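Local coordinates for protein carbonic anhydrase (Trichomonas vaginalis, PDB 6Y04) that probably catalyses the reversible hydration of carbon dioxide to hydrogencarbonate, as a zinc-dependent carbonic anhydrase of the beta class, at residues N160-I168 with K174-Y182. Residues are numbered along the deposited sequence; the frame is centred on the assembly and turned at random.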
loop_
_atom_site.group_PDB
_atom_site.type_symbol
_atom_site.label_atom_id
_atom_site.label_comp_id
_atom_site.label_asym_id
_atom_site.label_seq_id
_atom_site.Cartn_x
_atom_site.Cartn_y
_atom_site.Cartn_z
ATOM N N ASN A 160 10.515 14.402 -15.730
ATOM C CA ASN A 160 9.315 14.880 -16.395
ATOM C C ASN A 160 8.055 14.289 -15.759
ATOM O O ASN A 160 6.965 14.467 -16.299
ATOM C CB ASN A 160 9.366 14.623 -17.907
ATOM C CG ASN A 160 9.214 13.159 -18.276
ATOM O OD1 ASN A 160 9.792 12.287 -17.641
ATOM N ND2 ASN A 160 8.435 12.872 -19.304
ATOM N N ILE A 161 8.199 13.572 -14.638
ATOM C CA ILE A 161 7.047 13.025 -13.935
ATOM C C ILE A 161 6.764 13.918 -12.726
ATOM O O ILE A 161 7.498 13.881 -11.739
ATOM C CB ILE A 161 7.286 11.553 -13.514
ATOM C CG1 ILE A 161 7.559 10.620 -14.700
ATOM C CG2 ILE A 161 6.175 11.038 -12.601
ATOM C CD1 ILE A 161 6.364 10.287 -15.562
ATOM N N PRO A 162 5.716 14.773 -12.760
ATOM C CA PRO A 162 5.351 15.578 -11.592
ATOM C C PRO A 162 5.050 14.759 -10.335
ATOM O O PRO A 162 4.427 13.699 -10.404
ATOM C CB PRO A 162 4.105 16.355 -12.044
ATOM C CG PRO A 162 3.629 15.656 -13.300
ATOM C CD PRO A 162 4.860 15.043 -13.923
ATOM N N ILE A 163 5.522 15.269 -9.189
ATOM C CA ILE A 163 5.228 14.687 -7.890
ATOM C C ILE A 163 4.545 15.728 -7.008
ATOM O O ILE A 163 5.164 16.727 -6.623
ATOM C CB ILE A 163 6.498 14.124 -7.229
ATOM C CG1 ILE A 163 7.229 13.173 -8.178
ATOM C CG2 ILE A 163 6.143 13.443 -5.917
ATOM C CD1 ILE A 163 8.712 13.182 -7.997
ATOM N N HIS A 164 3.270 15.454 -6.686
ATOM C CA HIS A 164 2.433 16.344 -5.896
ATOM C C HIS A 164 2.330 15.843 -4.458
ATOM O O HIS A 164 2.506 14.662 -4.181
ATOM C CB HIS A 164 1.031 16.479 -6.509
ATOM C CG HIS A 164 1.021 16.588 -7.992
ATOM N ND1 HIS A 164 1.218 17.779 -8.639
ATOM C CD2 HIS A 164 0.838 15.659 -8.954
ATOM C CE1 HIS A 164 1.160 17.583 -9.942
ATOM N NE2 HIS A 164 0.932 16.288 -10.162
ATOM N N GLY A 165 2.012 16.773 -3.557
ATOM C CA GLY A 165 1.793 16.454 -2.161
ATOM C C GLY A 165 0.423 16.937 -1.710
ATOM O O GLY A 165 0.085 18.096 -1.916
ATOM N N LEU A 166 -0.349 16.020 -1.120
ATOM C CA LEU A 166 -1.687 16.323 -0.643
ATOM C C LEU A 166 -1.808 15.912 0.819
ATOM O O LEU A 166 -1.099 15.025 1.294
ATOM C CB LEU A 166 -2.716 15.572 -1.490
ATOM C CG LEU A 166 -2.658 15.823 -2.996
ATOM C CD1 LEU A 166 -3.722 15.012 -3.716
ATOM C CD2 LEU A 166 -2.810 17.300 -3.325
ATOM N N LEU A 167 -2.754 16.558 1.499
ATOM C CA LEU A 167 -3.128 16.199 2.852
ATOM C C LEU A 167 -4.638 15.982 2.875
ATOM O O LEU A 167 -5.400 16.817 2.386
ATOM C CB LEU A 167 -2.683 17.320 3.797
ATOM C CG LEU A 167 -3.167 17.206 5.245
ATOM C CD1 LEU A 167 -2.266 16.283 6.053
ATOM C CD2 LEU A 167 -3.227 18.581 5.902
ATOM N N ILE A 168 -5.048 14.820 3.402
ATOM C CA ILE A 168 -6.458 14.524 3.582
ATOM C C ILE A 168 -6.749 14.452 5.079
ATOM O O ILE A 168 -5.918 13.991 5.863
ATOM C CB ILE A 168 -6.892 13.246 2.821
ATOM C CG1 ILE A 168 -8.401 13.008 2.918
ATOM C CG2 ILE A 168 -6.100 12.023 3.263
ATOM C CD1 ILE A 168 -8.937 11.940 1.992
ATOM N N LYS A 174 -11.593 16.258 3.754
ATOM C CA LYS A 174 -11.104 17.470 3.114
ATOM C C LYS A 174 -9.655 17.271 2.670
ATOM O O LYS A 174 -8.804 16.868 3.463
ATOM C CB LYS A 174 -11.245 18.667 4.062
ATOM C CG LYS A 174 -10.757 20.001 3.512
ATOM C CD LYS A 174 -10.994 21.152 4.465
ATOM C CE LYS A 174 -9.976 22.254 4.278
ATOM N NZ LYS A 174 -10.075 23.258 5.364
ATOM N N VAL A 175 -9.389 17.563 1.396
ATOM C CA VAL A 175 -8.054 17.449 0.831
ATOM C C VAL A 175 -7.505 18.857 0.616
ATOM O O VAL A 175 -8.198 19.724 0.085
ATOM C CB VAL A 175 -8.068 16.635 -0.481
ATOM C CG1 VAL A 175 -6.686 16.535 -1.118
ATOM C CG2 VAL A 175 -8.676 15.250 -0.293
ATOM N N THR A 176 -6.269 19.089 1.068
ATOM C CA THR A 176 -5.603 20.357 0.819
ATOM C C THR A 176 -4.272 20.091 0.109
ATOM O O THR A 176 -3.519 19.211 0.515
ATOM C CB THR A 176 -5.473 21.215 2.091
ATOM O OG1 THR A 176 -4.112 21.275 2.521
ATOM C CG2 THR A 176 -6.351 20.780 3.242
ATOM N N THR A 177 -3.993 20.874 -0.940
ATOM C CA THR A 177 -2.755 20.801 -1.698
ATOM C C THR A 177 -1.600 21.307 -0.838
ATOM O O THR A 177 -1.698 22.358 -0.213
ATOM C CB THR A 177 -2.900 21.586 -3.008
ATOM O OG1 THR A 177 -3.987 20.979 -3.705
ATOM C CG2 THR A 177 -1.673 21.571 -3.890
ATOM N N ILE A 178 -0.510 20.539 -0.806
ATOM C CA ILE A 178 0.683 20.932 -0.071
ATOM C C ILE A 178 1.776 21.309 -1.070
ATOM O O ILE A 178 2.337 22.398 -0.980
ATOM C CB ILE A 178 1.125 19.816 0.895
ATOM C CG1 ILE A 178 -0.014 19.358 1.814
ATOM C CG2 ILE A 178 2.358 20.235 1.683
ATOM C CD1 ILE A 178 -0.571 20.431 2.736
ATOM N N ILE A 179 2.049 20.413 -2.032
ATOM C CA ILE A 179 3.008 20.703 -3.090
ATOM C C ILE A 179 2.366 20.463 -4.453
ATOM O O ILE A 179 1.783 19.410 -4.688
ATOM C CB ILE A 179 4.312 19.897 -2.911
ATOM C CG1 ILE A 179 5.075 20.348 -1.664
ATOM C CG2 ILE A 179 5.197 19.992 -4.144
ATOM C CD1 ILE A 179 6.249 19.458 -1.299
ATOM N N ASN A 180 2.485 21.454 -5.344
ATOM C CA ASN A 180 2.112 21.318 -6.745
ATOM C C ASN A 180 3.381 21.021 -7.545
ATOM O O ASN A 180 4.313 21.819 -7.536
ATOM C CB ASN A 180 1.409 22.584 -7.247
ATOM C CG ASN A 180 1.063 22.576 -8.725
ATOM O OD1 ASN A 180 1.829 22.093 -9.561
ATOM N ND2 ASN A 180 -0.097 23.117 -9.058
ATOM N N GLY A 181 3.405 19.878 -8.246
ATOM C CA GLY A 181 4.652 19.363 -8.789
ATOM C C GLY A 181 4.851 19.611 -10.283
ATOM O O GLY A 181 5.775 19.047 -10.855
ATOM N N TYR A 182 4.037 20.482 -10.899
ATOM C CA TYR A 182 4.032 20.613 -12.352
ATOM C C TYR A 182 5.295 21.299 -12.877
ATOM O O TYR A 182 5.528 22.403 -12.387
ATOM C CB TYR A 182 2.752 21.280 -12.855
ATOM C CG TYR A 182 1.574 20.344 -12.817
ATOM C CD1 TYR A 182 1.637 19.098 -13.419
ATOM C CD2 TYR A 182 0.413 20.688 -12.141
ATOM C CE1 TYR A 182 0.569 18.216 -13.352
ATOM C CE2 TYR A 182 -0.664 19.822 -12.070
ATOM C CZ TYR A 182 -0.586 18.577 -12.672
ATOM O OH TYR A 182 -1.644 17.720 -12.590
#
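V175 packs its two methyls against two residues of the partner strand: CG2 lies 3.9 Å from I168 CG1, while CG1 lies against L166 CB. L166, with CG anti to its own carbonyl carbon (chi1 -56°), places CD2 beside CA and OG1 of T177. L167 lies on the other face, where CG1 of I178, whose CB points at the partner strand, rests 3.9 Å from L167 CB.

These pairs belong to an antiparallel beta hairpin, strands 163-168 and 175-179, the latter outermost within this chain in the sheet that also holds 90-96. The side chain of I168 comes to about 4 Å from that of the zinc ligand H96, and V175 N is hydrogen-bonded to N11 of the second subunit. L167 and T176 form a hydrogen-bonded pair, joined in both directions. Beyond the non-hydrogen-bonded pair L166-T177 the register slips by one residue: I178 N (2.7 Å) and I179 N (3.0 Å) both donate to G165 O, reaching it from the same face of its carbonyl plane. Two residues opposite one define a classic beta bulge, and G165 N donates to I179 O.

Toward the C-terminus the contact becomes aromatic and polar. CE1 of H164 stands 3.3 Å above the Y182 ring plane, over its centre, and the planes meet at 65°, an edge-to-face pair. ND1 of H164 accepts a fairly straight bond from G181 N, though the donor sits 36° out of the imidazole plane. An Asx turn, Y182 N to N180 OD1, shapes this end.

E90 OE1 bonds both H164 NE2 and Y182 OH. With ND1 accepting a backbone N-H and NE2 facing a carboxylate, the imidazole would probably carry its proton on NE2, its rotation probably fixed from both nitrogens; Y182, bonded to the same E90 oxygen, is tied to strand 90-96 as well.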